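Local atomic coordinates of conserved protein (PDB entry 2NR4), a protein that binds flavin mononucleotide but is otherwise of unknown function, possibly acting in flavin-dependent chemistry. Residues 116-121 with 143-148; 56-61 with 134-139; 82-87 with 198-203. All coordinates share one frame; numbering follows the deposited sequence.

Contact 1: residues 116-121 with 143-148; sequences AIAWVV and AGFNER
The amide of Asn-146 makes the most distinctive polar contact here: its ND2 donates to Ala-116 O at 2.8 Å, the oxygen lying close to the amide plane though the nitrogen stands somewhat above the plane of the acceptor carbonyl. The backbone of the same residue adds a second bond, from N to Ile-117 O, so Asn-146 grips two successive carbonyls just before strand 118-121 begins. These bonds finish the open end of a beta hairpin whose arms, 118-130 and 133-145, are neighbours in the antiparallel barrel. Within the hairpin, Trp-119 and Gly-144 form an antiparallel hydrogen-bonded pair: Trp-119 N reaches Gly-144 O at 2.9 Å, and Gly-144 N returns the bond to Trp-119 O nearly straight, at 162°. Strand 75-79 lies on the other side of 118-121, where Val-80 and Ser-78 take up further backbone groups.

The indole of Trp-119 folds back across the partner strand because CG sits between the backbone N and carbonyl carbon (chi1 55°), the crowded position. Its six-membered ring lies flat over the backbone of 143-144, with Gly-144 CA 3.8 Å from the ring centroid in a CH-pi contact. Glycine suits this place, since a CB on Gly-144 would run into CZ2 of Trp-119. Ala-118 and Phe-145 project to the opposite face of the sheet, joined by the non-hydrogen-bonded pair Val-120 and Ala-143, in which Val-120 CG2 meets the small Ala-143 CB at 4.1 Å; there Leu-153 of the second subunit packs on Ala-118 and Phe-145. At the indole edge a single water accepts from Trp-119 NE1 at 2.8 Å and donates to Asn-146 OD1.

Contact 2: residues 56-61 with 134-139; sequences PFVRLF and LVADLV. With FMN (flavin mononucleotide), chain C.
FMN O2 is held by Phe-61 N, a single bond from these strands, 2.7 Å long and nearly straight at 167°. Beside it, FMN N3 donates to Arg-59 O at 2.8 Å, so backbone groups of this strand meet one edge of the pyrimidine ring, as a donor and an acceptor two residues apart. The ring of Phe-61 leans obliquely by the same oxygen, with CD2 3.5 Å from FMN C2. Leu-60, between the two, faces the other way: its N and O both bond to Leu-134, the N reaching Leu-134 O at 2.8 Å, which fixes the strand that presents the flavin-binding groups.

Strands 57-61 and 133-145 are antiparallel neighbours in the six-stranded barrel, and a second hydrogen-bonded pair, Val-58 with Ala-136, extends the register toward Pro-56. Beta-branched valines suit these extended backbones. On the face of Val-58 and Leu-60, Val-58 CG1 meets Leu-138 CD1 at 4.0 Å, the two side chains crossing at about a right angle, while Thr-66 and Val-70 of helix 65-73 pack on Leu-60. Across the sheet, Val-135 spreads its methyls between two neighbours: CG1 touches Phe-57 CD1, and CG2 lies 3.7 Å from Arg-59 NH1. Asp-137 OD1 rests 3.5 Å from Phe-57 CB, while its OD2 forms a salt bridge with Arg-128 and accepts a hydrogen bond from Asn-126.

Contact 3: residues 82-87 with 198-203; sequences YDPILF and DAEKKA
Two helices begin near each other here: 84-92, entered through Asp-83, and 198-210, which is already helical at Asp-198. Their backbones come close at Ile-85 and Ala-203, whose CA atoms are 4.8 Å apart. Asp-83 is the N-cap of the first helix; with CG anti to the backbone N (chi1 180°), its OD1 accepts from Ile-85 N at 3.2 Å, met from well above the carboxylate plane. Proline suits the next position, the first turn, where its lack of an N-H costs no helical bond.

The ring of Pro-84 lies against one turn of the other helix: CG is 3.8 Å from Ala-199 CB, and CB is 3.9 Å from Ala-203 CB. Small alanines, four residues apart, let the helices approach this closely. Glu-200 crosses the ring at about a right angle, bent at chi2 so that OE2 lies 3.6 Å from Pro-84 CG, while its OE1 accepts from Gly-197 N. Replacing Pro-84 by a glycine would probably loosen the seam between the helices, since the ring contacts with Ala-199, Ala-203 and Glu-200 would go. Ile-85 adds its CG1 arm, whose CD1 reaches Lys-202 CB at 3.9 Å. With Phe-160 and Val-163 of helix 158-176 behind, this is alanine-lined helix-helix packing, joining a capped helix start of the FMN-binding region to the C-terminal helices.

Along the chain the six segments run 56-61, 82-87, 116-121, 134-139, 143-148, 198-203; contact 1 thus falls between the two segments of contact 3, and contact 2 crosses both of the others. Contacts 1 and 2, with centres 20 Å apart, share strand 133-145, which pairs with 118-130 in one and 57-61 in the other, so both belong to a single barrel sheet. Contact 3 joins helices instead, its centre 19 Å from contact 1 and 26 Å from contact 2, across the chain's centre from the latter. Ile-117 CG1 and Tyr-82 CD2 pack at 3.9 Å, linking contacts 1 and 3, both of which also touch the second subunit. Contact 2 alone reaches the flavin directly.

Contact 1: residues 116-121 with 143-148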
loop_
_atom_site.group_PDB
_atom_site.type_symbol
_atom_site.label_atom_id
_atom_site.label_comp_id
_atom_site.label_asym_id
_atom_site.label_seq_id
_atom_site.Cartn_x
_atom_site.Cartn_y
_atom_site.Cartn_z
ATOM N N ALA A 116 -9.085 10.283 -9.092
ATOM C CA ALA A 116 -8.313 9.092 -9.476
ATOM C C ALA A 116 -6.871 9.419 -9.880
ATOM O O ALA A 116 -6.595 10.397 -10.587
ATOM C CB ALA A 116 -9.000 8.343 -10.600
ATOM N N ILE A 117 -5.940 8.587 -9.429
ATOM C CA ILE A 117 -4.570 8.684 -9.898
ATOM C C ILE A 117 -4.484 8.235 -11.359
ATOM O O ILE A 117 -3.880 8.899 -12.196
ATOM C CB ILE A 117 -3.638 7.806 -9.007
ATOM C CG1 ILE A 117 -3.776 8.177 -7.501
ATOM C CG2 ILE A 117 -2.214 7.869 -9.512
ATOM C CD1 ILE A 117 -3.303 9.533 -7.152
ATOM N N ALA A 118 -5.069 7.075 -11.639
ATOM C CA ALA A 118 -5.150 6.493 -12.962
ATOM C C ALA A 118 -6.489 5.757 -13.094
ATOM O O ALA A 118 -6.979 5.131 -12.110
ATOM C CB ALA A 118 -3.974 5.513 -13.172
ATOM N N TRP A 119 -7.081 5.794 -14.293
ATOM C CA TRP A 119 -8.380 5.114 -14.530
ATOM C C TRP A 119 -8.316 4.261 -15.783
ATOM O O TRP A 119 -7.527 4.561 -16.716
ATOM C CB TRP A 119 -9.561 6.132 -14.564
ATOM C CG TRP A 119 -9.362 7.240 -15.551
ATOM C CD1 TRP A 119 -8.869 8.497 -15.288
ATOM C CD2 TRP A 119 -9.599 7.184 -16.971
ATOM N NE1 TRP A 119 -8.803 9.235 -16.480
ATOM C CE2 TRP A 119 -9.245 8.451 -17.512
ATOM C CE3 TRP A 119 -10.103 6.196 -17.834
ATOM C CZ2 TRP A 119 -9.364 8.744 -18.884
ATOM C CZ3 TRP A 119 -10.214 6.485 -19.190
ATOM C CH2 TRP A 119 -9.824 7.748 -19.701
ATOM N N VAL A 120 -9.097 3.188 -15.802
ATOM C CA VAL A 120 -9.266 2.371 -17.009
ATOM C C VAL A 120 -10.751 2.104 -17.141
ATOM O O VAL A 120 -11.382 1.608 -16.196
ATOM C CB VAL A 120 -8.512 1.009 -16.937
ATOM C CG1 VAL A 120 -8.669 0.225 -18.272
ATOM C CG2 VAL A 120 -7.008 1.224 -16.594
ATOM N N VAL A 121 -11.323 2.431 -18.295
ATOM C CA VAL A 121 -12.693 2.034 -18.575
ATOM C C VAL A 121 -12.695 0.635 -19.214
ATOM O O VAL A 121 -12.044 0.400 -20.245
ATOM C CB VAL A 121 -13.434 3.079 -19.504
ATOM C CG1 VAL A 121 -14.876 2.621 -19.703
ATOM C CG2 VAL A 121 -13.376 4.453 -18.885
ATOM N N ALA A 143 -8.104 4.525 -21.188
ATOM C CA ALA A 143 -7.330 4.628 -19.933
ATOM C C ALA A 143 -6.721 5.994 -19.823
ATOM O O ALA A 143 -6.412 6.617 -20.851
ATOM C CB ALA A 143 -6.250 3.562 -19.869
ATOM N N GLY A 144 -6.546 6.479 -18.597
ATOM C CA GLY A 144 -5.963 7.777 -18.416
ATOM C C GLY A 144 -5.184 7.874 -17.141
ATOM O O GLY A 144 -5.344 7.053 -16.256
ATOM N N PHE A 145 -4.381 8.927 -17.052
ATOM C CA PHE A 145 -3.505 9.197 -15.940
ATOM C C PHE A 145 -3.779 10.618 -15.481
ATOM O O PHE A 145 -4.063 11.501 -16.305
ATOM C CB PHE A 145 -2.049 9.083 -16.419
ATOM C CG PHE A 145 -1.110 8.582 -15.383
ATOM C CD1 PHE A 145 -1.021 7.223 -15.110
ATOM C CD2 PHE A 145 -0.297 9.464 -14.686
ATOM C CE1 PHE A 145 -0.149 6.761 -14.148
ATOM C CE2 PHE A 145 0.593 9.010 -13.714
ATOM C CZ PHE A 145 0.666 7.660 -13.444
ATOM N N ASN A 146 -3.730 10.854 -14.178
ATOM C CA ASN A 146 -3.917 12.203 -13.664
ATOM C C ASN A 146 -2.673 12.630 -12.913
ATOM O O ASN A 146 -2.610 12.561 -11.685
ATOM C CB ASN A 146 -5.154 12.315 -12.760
ATOM C CG ASN A 146 -6.463 12.244 -13.525
ATOM O OD1 ASN A 146 -6.573 12.706 -14.662
ATOM N ND2 ASN A 146 -7.472 11.675 -12.891
ATOM N N GLU A 147 -1.671 13.049 -13.683
ATOM C CA GLU A 147 -0.439 13.648 -13.159
ATOM C C GLU A 147 -0.687 14.609 -12.000
ATOM O O GLU A 147 -0.003 14.549 -10.988
ATOM C CB GLU A 147 0.301 14.376 -14.291
ATOM C CG GLU A 147 0.860 13.450 -15.368
ATOM C CD GLU A 147 -0.152 13.052 -16.446
ATOM O OE1 GLU A 147 -1.189 13.746 -16.626
ATOM O OE2 GLU A 147 0.109 12.029 -17.123
ATOM N N ARG A 148 -1.695 15.459 -12.140
ATOM C CA ARG A 148 -2.054 16.455 -11.128
ATOM C C ARG A 148 -2.397 15.847 -9.753
ATOM O O ARG A 148 -2.319 16.536 -8.740
ATOM C CB ARG A 148 -3.213 17.339 -11.633
ATOM C CG ARG A 148 -2.895 18.194 -12.903
ATOM C CD ARG A 148 -4.158 18.853 -13.514
ATOM N NE ARG A 148 -3.969 19.203 -14.928
ATOM C CZ ARG A 148 -4.913 19.713 -15.726
ATOM N NH1 ARG A 148 -6.139 19.958 -15.266
ATOM N NH2 ARG A 148 -4.628 19.988 -16.995
HETATM O O HOH W 1 -8.264 11.981 -16.712
#

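Contact 2: residues 56-61 with 134-139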
loop_
_atom_site.group_PDB
_atom_site.type_symbol
_atom_site.label_atom_id
_atom_site.label_comp_id
_atom_site.label_asym_id
_atom_site.label_seq_id
_atom_site.Cartn_x
_atom_site.Cartn_y
_atom_site.Cartn_z
ATOM N N PRO A 56 -8.034 -9.515 -16.891
ATOM C CA PRO A 56 -8.470 -9.249 -15.518
ATOM C C PRO A 56 -9.933 -9.574 -15.389
ATOM O O PRO A 56 -10.653 -9.610 -16.426
ATOM C CB PRO A 56 -8.269 -7.759 -15.329
ATOM C CG PRO A 56 -7.910 -7.185 -16.637
ATOM C CD PRO A 56 -7.634 -8.295 -17.610
ATOM N N PHE A 57 -10.373 -9.810 -14.154
ATOM C CA PHE A 57 -11.784 -10.070 -13.877
ATOM C C PHE A 57 -12.219 -9.557 -12.505
ATOM O O PHE A 57 -11.379 -9.194 -11.666
ATOM C CB PHE A 57 -12.145 -11.530 -13.997
ATOM C CG PHE A 57 -11.465 -12.444 -12.997
ATOM C CD1 PHE A 57 -12.142 -12.861 -11.866
ATOM C CD2 PHE A 57 -10.190 -12.951 -13.259
ATOM C CE1 PHE A 57 -11.526 -13.727 -10.949
ATOM C CE2 PHE A 57 -9.564 -13.829 -12.354
ATOM C CZ PHE A 57 -10.237 -14.215 -11.219
ATOM N N VAL A 58 -13.532 -9.508 -12.306
ATOM C CA VAL A 58 -14.084 -9.023 -11.036
ATOM C C VAL A 58 -15.071 -10.030 -10.515
ATOM O O VAL A 58 -15.696 -10.749 -11.287
ATOM C CB VAL A 58 -14.783 -7.589 -11.106
ATOM C CG1 VAL A 58 -13.806 -6.505 -11.299
ATOM C CG2 VAL A 58 -15.895 -7.529 -12.189
ATOM N N ARG A 59 -15.208 -10.082 -9.184
ATOM C CA ARG A 59 -16.207 -10.932 -8.575
ATOM C C ARG A 59 -17.018 -9.935 -7.796
ATOM O O ARG A 59 -16.509 -9.329 -6.843
ATOM C CB ARG A 59 -15.589 -11.952 -7.595
ATOM C CG ARG A 59 -14.604 -12.940 -8.177
ATOM C CD ARG A 59 -14.407 -14.179 -7.234
ATOM N NE ARG A 59 -13.422 -15.144 -7.768
ATOM C CZ ARG A 59 -13.717 -16.276 -8.409
ATOM N NH1 ARG A 59 -14.974 -16.657 -8.578
ATOM N NH2 ARG A 59 -12.738 -17.058 -8.866
ATOM N N LEU A 60 -18.243 -9.703 -8.233
ATOM C CA LEU A 60 -19.109 -8.744 -7.556
ATOM C C LEU A 60 -20.189 -9.457 -6.722
ATOM O O LEU A 60 -20.905 -10.321 -7.213
ATOM C CB LEU A 60 -19.766 -7.816 -8.577
ATOM C CG LEU A 60 -18.928 -7.258 -9.717
ATOM C CD1 LEU A 60 -19.825 -6.664 -10.784
ATOM C CD2 LEU A 60 -18.017 -6.171 -9.167
ATOM N N PHE A 61 -20.304 -9.083 -5.454
ATOM C CA PHE A 61 -21.374 -9.549 -4.595
ATOM C C PHE A 61 -22.735 -9.144 -5.160
ATOM O O PHE A 61 -22.956 -7.988 -5.535
ATOM C CB PHE A 61 -21.186 -8.991 -3.177
ATOM C CG PHE A 61 -20.034 -9.615 -2.438
ATOM C CD1 PHE A 61 -19.987 -10.999 -2.239
ATOM C CD2 PHE A 61 -19.004 -8.831 -1.940
ATOM C CE1 PHE A 61 -18.922 -11.592 -1.550
ATOM C CE2 PHE A 61 -17.933 -9.405 -1.268
ATOM C CZ PHE A 61 -17.886 -10.796 -1.069
ATOM N N LEU A 134 -21.371 -12.438 -9.045
ATOM C CA LEU A 134 -21.357 -12.325 -10.481
ATOM C C LEU A 134 -19.907 -12.104 -10.873
ATOM O O LEU A 134 -19.261 -11.160 -10.403
ATOM C CB LEU A 134 -22.195 -11.144 -10.918
ATOM C CG LEU A 134 -22.126 -10.862 -12.419
ATOM C CD1 LEU A 134 -23.020 -11.880 -13.196
ATOM C CD2 LEU A 134 -22.524 -9.415 -12.687
ATOM N N VAL A 135 -19.398 -12.977 -11.731
ATOM C CA VAL A 135 -18.034 -12.838 -12.243
ATOM C C VAL A 135 -18.138 -12.296 -13.671
ATOM O O VAL A 135 -19.047 -12.687 -14.429
ATOM C CB VAL A 135 -17.289 -14.155 -12.188
ATOM C CG1 VAL A 135 -15.855 -13.995 -12.680
ATOM C CG2 VAL A 135 -17.301 -14.703 -10.756
ATOM N N ALA A 136 -17.244 -11.377 -13.989
ATOM C CA ALA A 136 -17.085 -10.813 -15.340
ATOM C C ALA A 136 -15.611 -10.628 -15.672
ATOM O O ALA A 136 -14.834 -10.163 -14.834
ATOM C CB ALA A 136 -17.804 -9.466 -15.441
ATOM N N ASP A 137 -15.221 -10.964 -16.901
ATOM C CA ASP A 137 -13.892 -10.585 -17.375
ATOM C C ASP A 137 -13.945 -9.155 -17.887
ATOM O O ASP A 137 -15.055 -8.639 -18.159
ATOM C CB ASP A 137 -13.422 -11.561 -18.459
ATOM C CG ASP A 137 -13.522 -12.992 -18.003
ATOM O OD1 ASP A 137 -12.955 -13.305 -16.934
ATOM O OD2 ASP A 137 -14.194 -13.819 -18.675
ATOM N N LEU A 138 -12.781 -8.515 -18.013
ATOM C CA LEU A 138 -12.671 -7.111 -18.335
ATOM C C LEU A 138 -11.818 -6.842 -19.559
ATOM O O LEU A 138 -10.652 -7.260 -19.624
ATOM C CB LEU A 138 -12.074 -6.331 -17.165
ATOM C CG LEU A 138 -12.865 -6.405 -15.838
ATOM C CD1 LEU A 138 -12.110 -5.637 -14.780
ATOM C CD2 LEU A 138 -14.294 -5.840 -15.968
ATOM N N VAL A 139 -12.393 -6.102 -20.500
ATOM C CA VAL A 139 -11.680 -5.745 -21.738
ATOM C C VAL A 139 -11.504 -4.197 -21.757
ATOM O O VAL A 139 -12.501 -3.478 -21.751
ATOM C CB VAL A 139 -12.492 -6.211 -22.980
ATOM C CG1 VAL A 139 -11.713 -5.851 -24.239
ATOM C CG2 VAL A 139 -12.822 -7.722 -22.904
HETATM N N1 FMN C . -17.334 -6.021 -3.240
HETATM C C2 FMN C . -17.404 -6.834 -4.352
HETATM O O2 FMN C . -18.512 -7.163 -4.768
HETATM N N3 FMN C . -16.254 -7.292 -4.958
HETATM C C4 FMN C . -15.012 -6.918 -4.468
HETATM O O4 FMN C . -13.993 -7.133 -5.113
HETATM C C4A FMN C . -14.933 -6.089 -3.352
HETATM N N5 FMN C . -13.704 -5.709 -2.838
HETATM C C5A FMN C . -13.623 -4.867 -1.738
HETATM C C6 FMN C . -12.371 -4.480 -1.243
HETATM C C7 FMN C . -12.279 -3.636 -0.145
HETATM C C7M FMN C . -10.916 -3.303 0.395
HETATM C C8 FMN C . -13.465 -3.192 0.478
HETATM C C8M FMN C . -13.437 -2.167 1.549
HETATM C C9 FMN C . -14.722 -3.579 -0.005
HETATM C C9A FMN C . -14.798 -4.416 -1.133
HETATM N N10 FMN C . -16.035 -4.814 -1.642
HETATM C C10 FMN C . -16.105 -5.645 -2.741
HETATM C "C1'" FMN C . -17.296 -4.470 -0.908
HETATM C "C2'" FMN C . -17.927 -3.255 -1.578
HETATM O "O2'" FMN C . -16.972 -2.234 -1.695
HETATM C "C3'" FMN C . -19.038 -2.749 -0.689
HETATM O "O3'" FMN C . -20.021 -3.765 -0.580
HETATM C "C4'" FMN C . -19.621 -1.441 -1.219
HETATM O "O4'" FMN C . -20.422 -0.944 -0.177
HETATM C "C5'" FMN C . -20.456 -1.647 -2.490
HETATM O "O5'" FMN C . -21.257 -0.511 -2.744
HETATM P P FMN C . -22.176 -0.295 -4.065
HETATM O O1P FMN C . -23.569 -0.821 -3.677
HETATM O O2P FMN C . -21.620 -1.175 -5.209
HETATM O O3P FMN C . -22.246 1.210 -4.331
#

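Contact 3: residues 82-87 with 198-203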
loop_
_atom_site.group_PDB
_atom_site.type_symbol
_atom_site.label_atom_id
_atom_site.label_comp_id
_atom_site.label_asym_id
_atom_site.label_seq_id
_atom_site.Cartn_x
_atom_site.Cartn_y
_atom_site.Cartn_z
ATOM N N TYR A 82 -5.192 6.580 -3.538
ATOM C CA TYR A 82 -4.303 6.407 -2.368
ATOM C C TYR A 82 -4.879 7.104 -1.130
ATOM O O TYR A 82 -4.331 6.990 -0.054
ATOM C CB TYR A 82 -2.906 7.002 -2.632
ATOM C CG TYR A 82 -2.177 6.404 -3.813
ATOM C CD1 TYR A 82 -2.274 5.061 -4.108
ATOM C CD2 TYR A 82 -1.350 7.192 -4.599
ATOM C CE1 TYR A 82 -1.577 4.507 -5.188
ATOM C CE2 TYR A 82 -0.668 6.654 -5.677
ATOM C CZ TYR A 82 -0.790 5.316 -5.967
ATOM O OH TYR A 82 -0.124 4.786 -7.049
ATOM N N ASP A 83 -6.017 7.774 -1.294
ATOM C CA ASP A 83 -6.661 8.501 -0.217
ATOM C C ASP A 83 -7.616 7.607 0.592
ATOM O O ASP A 83 -8.614 7.128 0.054
ATOM C CB ASP A 83 -7.413 9.678 -0.839
ATOM C CG ASP A 83 -8.134 10.518 0.179
ATOM O OD1 ASP A 83 -7.833 10.458 1.426
ATOM O OD2 ASP A 83 -9.012 11.267 -0.308
ATOM N N PRO A 84 -7.317 7.373 1.887
ATOM C CA PRO A 84 -8.145 6.430 2.638
ATOM C C PRO A 84 -9.550 7.011 2.890
ATOM O O PRO A 84 -10.490 6.257 3.057
ATOM C CB PRO A 84 -7.368 6.270 3.949
ATOM C CG PRO A 84 -6.673 7.618 4.091
ATOM C CD PRO A 84 -6.227 7.922 2.714
ATOM N N ILE A 85 -9.657 8.337 2.949
ATOM C CA ILE A 85 -10.978 9.008 3.070
ATOM C C ILE A 85 -11.936 8.623 1.936
ATOM O O ILE A 85 -13.075 8.222 2.168
ATOM C CB ILE A 85 -10.855 10.542 3.234
ATOM C CG1 ILE A 85 -10.200 10.882 4.596
ATOM C CG2 ILE A 85 -12.278 11.177 3.172
ATOM C CD1 ILE A 85 -9.762 12.358 4.733
ATOM N N LEU A 86 -11.457 8.710 0.698
ATOM C CA LEU A 86 -12.273 8.314 -0.469
ATOM C C LEU A 86 -12.647 6.838 -0.466
ATOM O O LEU A 86 -13.795 6.457 -0.780
ATOM C CB LEU A 86 -11.567 8.745 -1.748
ATOM C CG LEU A 86 -12.268 9.102 -3.053
ATOM C CD1 LEU A 86 -13.540 9.982 -2.828
ATOM C CD2 LEU A 86 -11.254 9.827 -3.901
ATOM N N PHE A 87 -11.721 5.964 -0.067
ATOM C CA PHE A 87 -12.100 4.584 0.140
ATOM C C PHE A 87 -13.263 4.356 1.080
ATOM O O PHE A 87 -14.145 3.533 0.832
ATOM C CB PHE A 87 -10.901 3.747 0.674
ATOM C CG PHE A 87 -10.264 2.907 -0.353
ATOM C CD1 PHE A 87 -10.762 1.643 -0.630
ATOM C CD2 PHE A 87 -9.169 3.373 -1.061
ATOM C CE1 PHE A 87 -10.178 0.867 -1.584
ATOM C CE2 PHE A 87 -8.594 2.591 -2.016
ATOM C CZ PHE A 87 -9.122 1.341 -2.276
ATOM N N ASP A 198 -3.049 12.258 9.329
ATOM C CA ASP A 198 -4.387 12.857 9.488
ATOM C C ASP A 198 -5.477 12.200 8.632
ATOM O O ASP A 198 -6.595 11.999 9.112
ATOM C CB ASP A 198 -4.365 14.363 9.187
ATOM C CG ASP A 198 -3.680 15.165 10.275
ATOM O OD1 ASP A 198 -3.468 14.595 11.361
ATOM O OD2 ASP A 198 -3.346 16.356 10.049
ATOM N N ALA A 199 -5.177 11.889 7.368
ATOM C CA ALA A 199 -6.185 11.300 6.481
ATOM C C ALA A 199 -6.674 9.940 6.985
ATOM O O ALA A 199 -7.888 9.677 7.005
ATOM C CB ALA A 199 -5.659 11.182 5.054
ATOM N N GLU A 200 -5.739 9.078 7.408
ATOM C CA GLU A 200 -6.127 7.803 8.015
ATOM C C GLU A 200 -6.955 7.941 9.281
ATOM O O GLU A 200 -7.917 7.189 9.515
ATOM C CB GLU A 200 -4.907 6.924 8.302
ATOM C CG GLU A 200 -4.281 6.338 7.052
ATOM C CD GLU A 200 -3.442 7.310 6.270
ATOM O OE1 GLU A 200 -2.936 8.289 6.874
ATOM O OE2 GLU A 200 -3.288 7.094 5.034
ATOM N N LYS A 201 -6.572 8.897 10.120
ATOM C CA LYS A 201 -7.285 9.073 11.372
ATOM C C LYS A 201 -8.708 9.573 11.106
ATOM O O LYS A 201 -9.638 9.096 11.750
ATOM C CB LYS A 201 -6.482 9.932 12.358
ATOM C CG LYS A 201 -5.158 9.259 12.813
ATOM C CD LYS A 201 -4.318 10.258 13.662
ATOM C CE LYS A 201 -2.885 9.776 13.885
ATOM N NZ LYS A 201 -2.042 10.853 14.513
ATOM N N LYS A 202 -8.869 10.451 10.120
ATOM C CA LYS A 202 -10.192 10.891 9.636
ATOM C C LYS A 202 -11.009 9.740 9.030
ATOM O O LYS A 202 -12.217 9.623 9.273
ATOM C CB LYS A 202 -10.068 12.020 8.595
ATOM C CG LYS A 202 -9.719 13.401 9.135
ATOM C CD LYS A 202 -10.094 14.514 8.117
ATOM C CE LYS A 202 -8.954 15.558 7.994
ATOM N NZ LYS A 202 -8.417 15.917 9.350
ATOM N N ALA A 203 -10.338 8.876 8.253
ATOM C CA ALA A 203 -10.986 7.700 7.656
ATOM C C ALA A 203 -11.558 6.749 8.696
ATOM O O ALA A 203 -12.694 6.306 8.576
ATOM C CB ALA A 203 -10.022 6.958 6.713
#